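Local atomic coordinates of CDP-glucose-4,6-dehydratase (Yersinia pseudotuberculosis, PDB entry 1RKX), a protein that catalyses the NAD-dependent removal of water from CDP-D-glucose, probably giving the 4-keto-6-deoxy sugar nucleotide, and belongs to the short-chain dehydrogenase/reductase family. Residues Ser105-Gly110 against Asn159-Ala164; Asn129-Lys134 against Val188-Ala193; Tyr256-Asn261 against Cys307-Met312. All coordinates share one frame; numbering follows the deposited sequence.

Contact 1 of 3, residues Ser105-Gly110 against Asn159-Ala164. With NAD (nicotinamide-adenine-dinucleotide), chain G.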
loop_
_atom_site.group_PDB
_atom_site.type_symbol
_atom_site.label_atom_id
_atom_site.label_comp_id
_atom_site.label_asym_id
_atom_site.label_seq_id
_atom_site.Cartn_x
_atom_site.Cartn_y
_atom_site.Cartn_z
ATOM N N SER C 105 -2.397 8.724 29.139
ATOM C CA SER C 105 -3.461 8.363 30.073
ATOM C C SER C 105 -4.750 9.091 29.696
ATOM O O SER C 105 -5.823 8.484 29.643
ATOM C CB SER C 105 -3.060 8.712 31.514
ATOM O OG SER C 105 -2.796 10.097 31.647
ATOM N N THR C 106 -4.639 10.385 29.404
ATOM C CA THR C 106 -5.817 11.175 29.046
ATOM C C THR C 106 -6.413 10.801 27.690
ATOM O O THR C 106 -7.612 10.542 27.583
ATOM C CB THR C 106 -5.501 12.688 29.020
ATOM O OG1 THR C 106 -5.048 13.113 30.312
ATOM C CG2 THR C 106 -6.744 13.490 28.644
ATOM N N ASN C 107 -5.580 10.745 26.660
ATOM C CA ASN C 107 -6.074 10.458 25.320
ATOM C C ASN C 107 -6.392 9.003 25.013
ATOM O O ASN C 107 -7.343 8.722 24.293
ATOM C CB ASN C 107 -5.103 11.023 24.287
ATOM C CG ASN C 107 -4.954 12.524 24.412
ATOM O OD1 ASN C 107 -5.646 13.156 25.213
ATOM N ND2 ASN C 107 -4.049 13.102 23.634
ATOM N N VAL C 108 -5.610 8.080 25.557
ATOM C CA VAL C 108 -5.864 6.670 25.321
ATOM C C VAL C 108 -6.785 6.072 26.386
ATOM O O VAL C 108 -7.881 5.619 26.064
ATOM C CB VAL C 108 -4.551 5.863 25.250
ATOM C CG1 VAL C 108 -4.854 4.399 24.963
ATOM C CG2 VAL C 108 -3.661 6.428 24.153
ATOM N N MET C 109 -6.366 6.070 27.651
ATOM C CA MET C 109 -7.227 5.496 28.680
ATOM C C MET C 109 -8.538 6.268 28.843
ATOM O O MET C 109 -9.578 5.667 29.131
ATOM C CB MET C 109 -6.495 5.392 30.021
ATOM C CG MET C 109 -5.329 4.390 30.008
ATOM S SD MET C 109 -5.731 2.748 29.310
ATOM C CE MET C 109 -6.981 2.178 30.451
ATOM N N GLY C 110 -8.487 7.582 28.647
ATOM C CA GLY C 110 -9.692 8.392 28.750
ATOM C C GLY C 110 -10.720 7.891 27.753
ATOM O O GLY C 110 -11.904 7.759 28.070
ATOM N N ASN C 159 0.692 10.504 18.455
ATOM C CA ASN C 159 0.676 9.060 18.632
ATOM C C ASN C 159 -0.472 8.588 19.529
ATOM O O ASN C 159 -1.076 7.539 19.272
ATOM C CB ASN C 159 2.024 8.589 19.189
ATOM C CG ASN C 159 2.199 7.087 19.091
ATOM O OD1 ASN C 159 1.924 6.353 20.043
ATOM N ND2 ASN C 159 2.644 6.621 17.926
ATOM N N SER C 160 -0.782 9.356 20.572
ATOM C CA SER C 160 -1.869 8.979 21.470
ATOM C C SER C 160 -3.189 9.009 20.708
ATOM O O SER C 160 -4.100 8.238 21.014
ATOM C CB SER C 160 -1.940 9.914 22.685
ATOM O OG SER C 160 -2.451 11.191 22.359
ATOM N N LYS C 161 -3.286 9.887 19.710
ATOM C CA LYS C 161 -4.508 9.988 18.908
ATOM C C LYS C 161 -4.586 8.792 17.962
ATOM O O LYS C 161 -5.676 8.277 17.678
ATOM C CB LYS C 161 -4.538 11.317 18.142
ATOM C CG LYS C 161 -4.790 12.537 19.045
ATOM C CD LYS C 161 -6.207 12.502 19.639
ATOM C CE LYS C 161 -6.551 13.792 20.381
ATOM N NZ LYS C 161 -7.998 13.832 20.741
ATOM N N GLY C 162 -3.425 8.349 17.482
ATOM C CA GLY C 162 -3.379 7.173 16.631
ATOM C C GLY C 162 -3.847 5.992 17.481
ATOM O O GLY C 162 -4.594 5.129 17.018
ATOM N N CYS C 163 -3.407 5.950 18.738
ATOM C CA CYS C 163 -3.824 4.884 19.649
ATOM C C CYS C 163 -5.330 4.964 19.920
ATOM O O CYS C 163 -5.998 3.931 19.988
ATOM C CB CYS C 163 -3.065 4.966 20.976
ATOM S SG CYS C 163 -1.348 4.342 20.897
ATOM N N ALA C 164 -5.850 6.182 20.087
ATOM C CA ALA C 164 -7.284 6.367 20.352
ATOM C C ALA C 164 -8.103 5.805 19.195
ATOM O O ALA C 164 -9.193 5.256 19.402
ATOM C CB ALA C 164 -7.605 7.849 20.562
HETATM P PA NAD G . -9.140 22.745 24.315
HETATM O O1A NAD G . -7.906 22.647 25.124
HETATM O O2A NAD G . -9.756 24.092 24.178
HETATM O O5B NAD G . -10.267 21.746 24.879
HETATM C C5B NAD G . -9.854 20.509 25.509
HETATM C C4B NAD G . -10.932 19.997 26.466
HETATM O O4B NAD G . -10.329 18.795 26.998
HETATM C C3B NAD G . -11.156 20.917 27.657
HETATM O O3B NAD G . -12.580 21.097 27.789
HETATM C C2B NAD G . -10.509 20.152 28.796
HETATM O O2B NAD G . -11.070 20.471 30.100
HETATM C C1B NAD G . -10.698 18.725 28.350
HETATM N N9A NAD G . -9.805 17.802 29.033
HETATM C C8A NAD G . -8.450 17.672 28.878
HETATM N N7A NAD G . -7.913 16.740 29.662
HETATM C C5A NAD G . -8.991 16.240 30.368
HETATM C C6A NAD G . -9.079 15.237 31.357
HETATM N N6A NAD G . -8.080 14.526 31.838
HETATM N N1A NAD G . -10.318 14.967 31.876
HETATM C C2A NAD G . -11.382 15.692 31.398
HETATM N N3A NAD G . -11.420 16.641 30.487
HETATM C C4A NAD G . -10.172 16.879 29.997
HETATM O O3 NAD G . -8.849 22.135 22.909
HETATM P PN NAD G . -9.796 21.991 21.582
HETATM O O1N NAD G . -9.124 22.808 20.567
HETATM O O2N NAD G . -11.157 22.476 21.926
HETATM O O5D NAD G . -9.666 20.455 21.226
HETATM C C5D NAD G . -10.865 19.673 21.269
HETATM C C4D NAD G . -10.574 18.254 20.821
HETATM O O4D NAD G . -10.200 18.376 19.408
HETATM C C3D NAD G . -9.406 17.503 21.460
HETATM O O3D NAD G . -9.707 16.093 21.426
HETATM C C2D NAD G . -8.255 17.843 20.524
HETATM O O2D NAD G . -7.198 16.878 20.654
HETATM C C1D NAD G . -8.945 17.776 19.187
HETATM N N1N NAD G . -8.206 18.485 18.149
HETATM C C2N NAD G . -8.192 19.887 18.049
HETATM C C3N NAD G . -7.494 20.574 16.917
HETATM C C7N NAD G . -7.575 22.044 16.856
HETATM O O7N NAD G . -7.010 22.593 15.897
HETATM N N7N NAD G . -8.222 22.794 17.772
HETATM C C4N NAD G . -6.671 19.740 15.961
HETATM C C5N NAD G . -6.773 18.272 16.228
HETATM C C6N NAD G . -7.463 17.716 17.200
#

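Contact 2 of 3, residues Asn129-Lys134 against Val188-Ala193. With NAD (nicotinamide-adenine-dinucleotide), chain G.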
loop_
_atom_site.group_PDB
_atom_site.type_symbol
_atom_site.label_atom_id
_atom_site.label_comp_id
_atom_site.label_asym_id
_atom_site.label_seq_id
_atom_site.Cartn_x
_atom_site.Cartn_y
_atom_site.Cartn_z
ATOM N N ASN C 129 -16.279 10.077 18.361
ATOM C CA ASN C 129 -15.031 10.279 19.066
ATOM C C ASN C 129 -14.074 11.153 18.264
ATOM O O ASN C 129 -13.612 10.766 17.194
ATOM C CB ASN C 129 -14.389 8.922 19.369
ATOM C CG ASN C 129 -13.000 9.058 19.939
ATOM O OD1 ASN C 129 -12.666 10.078 20.541
ATOM N ND2 ASN C 129 -12.182 8.023 19.767
ATOM N N ILE C 130 -13.790 12.334 18.794
ATOM C CA ILE C 130 -12.880 13.271 18.155
ATOM C C ILE C 130 -11.439 12.864 18.450
ATOM O O ILE C 130 -11.002 12.852 19.607
ATOM C CB ILE C 130 -13.090 14.718 18.668
ATOM C CG1 ILE C 130 -14.372 15.309 18.081
ATOM C CG2 ILE C 130 -11.905 15.596 18.279
ATOM C CD1 ILE C 130 -15.635 14.600 18.517
ATOM N N THR C 131 -10.704 12.520 17.402
ATOM C CA THR C 131 -9.310 12.146 17.582
ATOM C C THR C 131 -8.469 13.318 17.087
ATOM O O THR C 131 -8.347 14.325 17.792
ATOM C CB THR C 131 -8.986 10.827 16.829
ATOM O OG1 THR C 131 -9.285 10.961 15.436
ATOM C CG2 THR C 131 -9.810 9.687 17.412
ATOM N N SER C 132 -7.920 13.228 15.878
ATOM C CA SER C 132 -7.110 14.326 15.356
ATOM C C SER C 132 -6.677 14.071 13.928
ATOM O O SER C 132 -6.657 12.934 13.485
ATOM C CB SER C 132 -5.856 14.516 16.218
ATOM O OG SER C 132 -5.009 15.520 15.674
ATOM N N ASP C 133 -6.344 15.134 13.204
ATOM C CA ASP C 133 -5.859 14.969 11.842
ATOM C C ASP C 133 -4.451 14.361 11.959
ATOM O O ASP C 133 -3.933 13.777 11.005
ATOM C CB ASP C 133 -5.819 16.321 11.106
ATOM C CG ASP C 133 -4.896 17.329 11.766
ATOM O OD1 ASP C 133 -4.939 17.446 13.011
ATOM O OD2 ASP C 133 -4.137 18.017 11.037
ATOM N N LYS C 134 -3.858 14.466 13.148
ATOM C CA LYS C 134 -2.514 13.936 13.397
ATOM C C LYS C 134 -2.466 12.450 13.776
ATOM O O LYS C 134 -1.414 11.942 14.156
ATOM C CB LYS C 134 -1.824 14.751 14.498
ATOM C CG LYS C 134 -1.767 16.247 14.221
ATOM C CD LYS C 134 -1.094 16.534 12.892
ATOM C CE LYS C 134 -1.121 18.024 12.563
ATOM N NZ LYS C 134 -0.343 18.830 13.551
ATOM N N VAL C 188 -20.718 3.607 16.483
ATOM C CA VAL C 188 -19.515 4.328 16.904
ATOM C C VAL C 188 -18.596 4.761 15.762
ATOM O O VAL C 188 -18.221 3.954 14.913
ATOM C CB VAL C 188 -18.695 3.459 17.877
ATOM C CG1 VAL C 188 -17.509 4.259 18.427
ATOM C CG2 VAL C 188 -19.589 2.965 19.009
ATOM N N ALA C 189 -18.216 6.036 15.762
ATOM C CA ALA C 189 -17.344 6.566 14.722
ATOM C C ALA C 189 -16.261 7.483 15.286
ATOM O O ALA C 189 -16.347 7.942 16.424
ATOM C CB ALA C 189 -18.173 7.336 13.697
ATOM N N THR C 190 -15.228 7.725 14.486
ATOM C CA THR C 190 -14.174 8.648 14.879
ATOM C C THR C 190 -14.151 9.748 13.829
ATOM O O THR C 190 -14.500 9.515 12.668
ATOM C CB THR C 190 -12.773 7.981 14.956
ATOM O OG1 THR C 190 -12.475 7.315 13.721
ATOM C CG2 THR C 190 -12.718 6.988 16.112
ATOM N N VAL C 191 -13.770 10.952 14.240
ATOM C CA VAL C 191 -13.697 12.076 13.318
ATOM C C VAL C 191 -12.309 12.697 13.412
ATOM O O VAL C 191 -11.771 12.915 14.498
ATOM C CB VAL C 191 -14.803 13.129 13.606
ATOM C CG1 VAL C 191 -16.165 12.532 13.280
ATOM C CG2 VAL C 191 -14.759 13.582 15.057
ATOM N N ARG C 192 -11.733 12.972 12.252
ATOM C CA ARG C 192 -10.386 13.509 12.164
ATOM C C ARG C 192 -10.369 14.877 11.497
ATOM O O ARG C 192 -10.785 15.019 10.346
ATOM C CB ARG C 192 -9.527 12.511 11.379
ATOM C CG ARG C 192 -9.654 11.083 11.919
ATOM C CD ARG C 192 -9.280 10.016 10.893
ATOM N NE ARG C 192 -9.534 8.667 11.403
ATOM C CZ ARG C 192 -9.430 7.559 10.681
ATOM N NH1 ARG C 192 -9.083 7.625 9.405
ATOM N NH2 ARG C 192 -9.662 6.380 11.240
ATOM N N ALA C 193 -9.878 15.876 12.223
ATOM C CA ALA C 193 -9.811 17.238 11.710
ATOM C C ALA C 193 -8.753 18.026 12.470
ATOM O O ALA C 193 -8.399 17.674 13.596
ATOM C CB ALA C 193 -11.173 17.915 11.861
HETATM P PA NAD G . -9.140 22.745 24.315
HETATM O O1A NAD G . -7.906 22.647 25.124
HETATM O O2A NAD G . -9.756 24.092 24.178
HETATM O O5B NAD G . -10.267 21.746 24.879
HETATM C C5B NAD G . -9.854 20.509 25.509
HETATM C C4B NAD G . -10.932 19.997 26.466
HETATM O O4B NAD G . -10.329 18.795 26.998
HETATM C C3B NAD G . -11.156 20.917 27.657
HETATM O O3B NAD G . -12.580 21.097 27.789
HETATM C C2B NAD G . -10.509 20.152 28.796
HETATM O O2B NAD G . -11.070 20.471 30.100
HETATM C C1B NAD G . -10.698 18.725 28.350
HETATM N N9A NAD G . -9.805 17.802 29.033
HETATM C C8A NAD G . -8.450 17.672 28.878
HETATM N N7A NAD G . -7.913 16.740 29.662
HETATM C C5A NAD G . -8.991 16.240 30.368
HETATM C C6A NAD G . -9.079 15.237 31.357
HETATM N N6A NAD G . -8.080 14.526 31.838
HETATM N N1A NAD G . -10.318 14.967 31.876
HETATM C C2A NAD G . -11.382 15.692 31.398
HETATM N N3A NAD G . -11.420 16.641 30.487
HETATM C C4A NAD G . -10.172 16.879 29.997
HETATM O O3 NAD G . -8.849 22.135 22.909
HETATM P PN NAD G . -9.796 21.991 21.582
HETATM O O1N NAD G . -9.124 22.808 20.567
HETATM O O2N NAD G . -11.157 22.476 21.926
HETATM O O5D NAD G . -9.666 20.455 21.226
HETATM C C5D NAD G . -10.865 19.673 21.269
HETATM C C4D NAD G . -10.574 18.254 20.821
HETATM O O4D NAD G . -10.200 18.376 19.408
HETATM C C3D NAD G . -9.406 17.503 21.460
HETATM O O3D NAD G . -9.707 16.093 21.426
HETATM C C2D NAD G . -8.255 17.843 20.524
HETATM O O2D NAD G . -7.198 16.878 20.654
HETATM C C1D NAD G . -8.945 17.776 19.187
HETATM N N1N NAD G . -8.206 18.485 18.149
HETATM C C2N NAD G . -8.192 19.887 18.049
HETATM C C3N NAD G . -7.494 20.574 16.917
HETATM C C7N NAD G . -7.575 22.044 16.856
HETATM O O7N NAD G . -7.010 22.593 15.897
HETATM N N7N NAD G . -8.222 22.794 17.772
HETATM C C4N NAD G . -6.671 19.740 15.961
HETATM C C5N NAD G . -6.773 18.272 16.228
HETATM C C6N NAD G . -7.463 17.716 17.200
#

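Contact 3 of 3, residues Tyr256-Asn261 against Cys307-Met312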
loop_
_atom_site.group_PDB
_atom_site.type_symbol
_atom_site.label_atom_id
_atom_site.label_comp_id
_atom_site.label_asym_id
_atom_site.label_seq_id
_atom_site.Cartn_x
_atom_site.Cartn_y
_atom_site.Cartn_z
ATOM N N TYR C 256 -22.475 3.998 9.120
ATOM C CA TYR C 256 -21.579 5.134 9.268
ATOM C C TYR C 256 -20.577 5.008 10.409
ATOM O O TYR C 256 -19.848 5.957 10.699
ATOM C CB TYR C 256 -22.398 6.413 9.435
ATOM C CG TYR C 256 -23.281 6.698 8.243
ATOM C CD1 TYR C 256 -24.569 6.166 8.160
ATOM C CD2 TYR C 256 -22.808 7.452 7.171
ATOM C CE1 TYR C 256 -25.362 6.378 7.033
ATOM C CE2 TYR C 256 -23.591 7.669 6.038
ATOM C CZ TYR C 256 -24.867 7.130 5.975
ATOM O OH TYR C 256 -25.637 7.346 4.852
ATOM N N ALA C 257 -20.535 3.842 11.043
ATOM C CA ALA C 257 -19.629 3.595 12.164
ATOM C C ALA C 257 -18.199 3.307 11.693
ATOM O O ALA C 257 -17.727 2.171 11.752
ATOM C CB ALA C 257 -20.158 2.429 13.015
ATOM N N GLU C 258 -17.517 4.350 11.231
ATOM C CA GLU C 258 -16.144 4.229 10.743
ATOM C C GLU C 258 -15.413 5.533 11.042
ATOM O O GLU C 258 -15.883 6.348 11.835
ATOM C CB GLU C 258 -16.126 4.000 9.226
ATOM C CG GLU C 258 -17.345 3.294 8.670
ATOM C CD GLU C 258 -17.273 3.094 7.170
ATOM O OE1 GLU C 258 -16.848 4.035 6.462
ATOM O OE2 GLU C 258 -17.650 2.000 6.700
ATOM N N GLY C 259 -14.264 5.726 10.397
ATOM C CA GLY C 259 -13.492 6.943 10.595
ATOM C C GLY C 259 -13.806 7.954 9.503
ATOM O O GLY C 259 -14.035 7.571 8.353
ATOM N N TRP C 260 -13.796 9.242 9.847
ATOM C CA TRP C 260 -14.125 10.294 8.887
ATOM C C TRP C 260 -13.237 11.534 8.953
ATOM O O TRP C 260 -13.026 12.094 10.024
ATOM C CB TRP C 260 -15.573 10.755 9.090
ATOM C CG TRP C 260 -16.587 9.668 8.997
ATOM C CD1 TRP C 260 -16.905 8.757 9.962
ATOM C CD2 TRP C 260 -17.401 9.358 7.863
ATOM N NE1 TRP C 260 -17.870 7.895 9.499
ATOM C CE2 TRP C 260 -18.192 8.240 8.213
ATOM C CE3 TRP C 260 -17.538 9.914 6.583
ATOM C CZ2 TRP C 260 -19.112 7.664 7.326
ATOM C CZ3 TRP C 260 -18.454 9.343 5.697
ATOM C CH2 TRP C 260 -19.229 8.225 6.077
ATOM N N ASN C 261 -12.753 11.967 7.790
ATOM C CA ASN C 261 -11.915 13.160 7.665
ATOM C C ASN C 261 -12.766 14.403 7.399
ATOM O O ASN C 261 -13.703 14.362 6.600
ATOM C CB ASN C 261 -10.965 13.043 6.467
ATOM C CG ASN C 261 -9.813 12.088 6.693
ATOM O OD1 ASN C 261 -9.152 11.686 5.736
ATOM N ND2 ASN C 261 -9.547 11.738 7.940
ATOM N N CYS C 307 -10.944 14.607 2.052
ATOM C CA CYS C 307 -12.287 14.502 2.618
ATOM C C CYS C 307 -13.348 14.072 1.612
ATOM O O CYS C 307 -14.502 14.497 1.701
ATOM C CB CYS C 307 -12.685 15.842 3.250
ATOM S SG CYS C 307 -11.553 16.372 4.551
ATOM N N SER C 308 -12.953 13.227 0.668
ATOM C CA SER C 308 -13.872 12.726 -0.353
ATOM C C SER C 308 -14.969 11.859 0.269
ATOM O O SER C 308 -16.109 11.865 -0.188
ATOM C CB SER C 308 -13.111 11.907 -1.404
ATOM O OG SER C 308 -12.148 12.698 -2.089
ATOM N N LYS C 309 -14.618 11.116 1.314
ATOM C CA LYS C 309 -15.572 10.236 1.985
ATOM C C LYS C 309 -16.729 11.009 2.626
ATOM O O LYS C 309 -17.894 10.680 2.413
ATOM C CB LYS C 309 -14.845 9.409 3.042
ATOM C CG LYS C 309 -15.666 8.300 3.663
ATOM C CD LYS C 309 -14.826 7.596 4.722
ATOM C CE LYS C 309 -15.568 6.487 5.406
ATOM N NZ LYS C 309 -14.639 5.743 6.311
ATOM N N ALA C 310 -16.402 12.027 3.417
ATOM C CA ALA C 310 -17.415 12.857 4.068
ATOM C C ALA C 310 -18.315 13.506 3.010
ATOM O O ALA C 310 -19.538 13.576 3.164
ATOM C CB ALA C 310 -16.739 13.940 4.904
ATOM N N LYS C 311 -17.700 13.991 1.939
ATOM C CA LYS C 311 -18.446 14.639 0.867
ATOM C C LYS C 311 -19.410 13.680 0.172
ATOM O O LYS C 311 -20.595 13.975 0.031
ATOM C CB LYS C 311 -17.480 15.221 -0.167
ATOM C CG LYS C 311 -18.175 15.783 -1.396
ATOM C CD LYS C 311 -17.179 16.292 -2.427
ATOM C CE LYS C 311 -17.903 16.813 -3.661
ATOM N NZ LYS C 311 -16.979 17.493 -4.606
ATOM N N MET C 312 -18.890 12.532 -0.246
ATOM C CA MET C 312 -19.667 11.522 -0.958
ATOM C C MET C 312 -20.697 10.759 -0.128
ATOM O O MET C 312 -21.842 10.604 -0.546
ATOM C CB MET C 312 -18.721 10.504 -1.604
ATOM C CG MET C 312 -17.722 11.089 -2.586
ATOM S SD MET C 312 -18.479 11.623 -4.128
ATOM C CE MET C 312 -18.580 13.397 -3.867
HETATM O O HOH W 1 -13.952 12.441 4.507
#

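Contact 1 of 3, residues Ser105-Gly110 against Asn159-Ala164
Asn107 and Ser160 join two neighbouring helices of the NAD-binding Rossmann fold, and the axes of these short segments run almost parallel, 6° apart and 8.3 Å at closest approach. Along 105-110, Thr106 comes first and serves the cofactor: its CG2 lies 3.6 Å from NAD N7A, so the methyl branch borders the adenine. The CB of Asn107 points toward the other helix. Its ND2 donates to Ser160 OG over 2.8 Å with an N-H...O angle of 160°, and the hydroxyl oxygen sits close to the amide plane. Ser160 OG fits between its own backbone N and carbonyl carbon (chi1 73°), where it is also hydrogen-bonded to Tyr157 O. The other end of the amide, OD1, accepts from the backbone N of Gln90, and the two bonds together would fix the rotation of the group. Val108 then presses CG2 against Cys163 CB at 3.5 Å. Met109 packs on Met109 of a second subunit; Cys163 likewise meets Leu166 of that subunit, so the helix pair belongs to a subunit interface. The backbone makes a wider turn here, with Gly110 N bonded to Ser105 O at 3.0 Å. Tyr157 and Lys161 have the spacing of the family's YxxxK motif. Although the CB of Lys161 points away from 105-110, its chain is bent about the CB-CG bond and then runs extended to the nicotinamide ribose, NZ donating to NAD O3D at 2.9 Å and more weakly to NAD O2D at 3.2 Å.

Contact 2 of 3, residues Asn129-Lys134 against Val188-Ala193
Ile130 and Val191 meet on one face of the central parallel sheet, their side chains crossing obliquely so that Ile130 CG1 rests 3.5 Å from Val191 CG2. Val191 CG1 is anti to the carbonyl carbon (chi1 -68°), which leaves CG2 between the backbone N and the carbonyl carbon, turned onto the neighbouring strand. Ile130 CG2 instead faces the cofactor, 3.5 Å from NAD O4D. On the other face the side chains of Asn129 and Thr190 run alongside each other in one direction. Between the faces, the parallel pattern is explicit: Asn129 straddles Thr190, its N donating to Ala189 O (2.9 Å) and its O accepting from Val191 N (3.0 Å), and Thr131 N continues the pattern onto Val191 O (3.1 Å). Thr131 and Arg192 also run alongside one another, Thr131 OG1 against Arg192 CG at 3.5 Å. Farther along, both chains border the nicotinamide, with Ala193 O 3.2 Å and Ser132 OG 3.3 Å from NAD C5N. Ser132 OG, also bonded to Tyr157 OH, accepts from Lys134 N in an ST turn. Thr131 OG1, Thr190 OG1 and Arg192 NE all turn to Glu165 of helix 156-175, while Arg192 NH1 is hydrogen-bonded to Tyr136 OH. Two hydroxyls and a guanidinium thus meet one carboxylate, which would help keep it ionised and offset its charge where sheet and helix meet.

Contact 3 of 3, residues Tyr256-Asn261 against Cys307-Met312
Lys309 lies across the indole of Trp260, joining the first turn of helix 308-314 to strand 259-261, the outermost strand of the Rossmann sheet within this chain. The segment axes make an angle of 97°, so the helix runs across the strand, and the lysine bridges them with a fully extended chain. From CB, which points toward the strand, CG leaves anti to the backbone N (chi1 -171°) and lands 3.6 Å from Trp260 CZ3, at the rim of the six-membered ring. CD follows over the same face and lies 3.7 Å from Gly259 O. CE stands above the ring, 3.9 Å from the centroid of the six-membered ring of Trp260 and only 3° off its normal, a CH-pi contact. NZ continues to 4.8 Å from that centroid, still over the face, as a cation-pi partner. There it donates to Gly259 O at 2.8 Å, in the carbonyl plane, and forms a salt bridge with Glu258 OE1, also 2.8 Å, whose hydrogen-bond component is weak. The indole is held in turn by NE1, which donates to Tyr256 O near the ring plane. Its edge meets Ala310 CA. Lys309 also touches Ile142 of a third subunit, and Ser308 OG is hydrogen-bonded to Lys304 of that subunit, placing the helix at an interface. Since Cys307 occupies the N-cap position, the amide of Ala310 belongs to the first turn; it donates to a water at 2.7 Å from Ala310 N, and that water lies 2.9 Å from Asn261 O.

In the fold
From the N terminus, contact 1 opens on helix 100-121, and the chain passes through strand 126-130, where contact 2 begins, before helix 156-175 closes contact 1. Contact 2 closes later, on strand 187-192, so the two cross along the sequence, and they touch in space through Lys161 NZ, which is hydrogen-bonded to Thr131 O. Both border NAD. Contact 3 follows in series: its strand 259-261 extends the same sheet beside 187-192, with Trp260 N and O facing Thr190 O and Arg192 N at probable hydrogen-bonding distance, and helix 308-314 closes its loop. The three together tie the helix layer, neighbouring inner strands and the edge strand of the sheet, contacts 1 and 3 lying about 21 Å apart between centres.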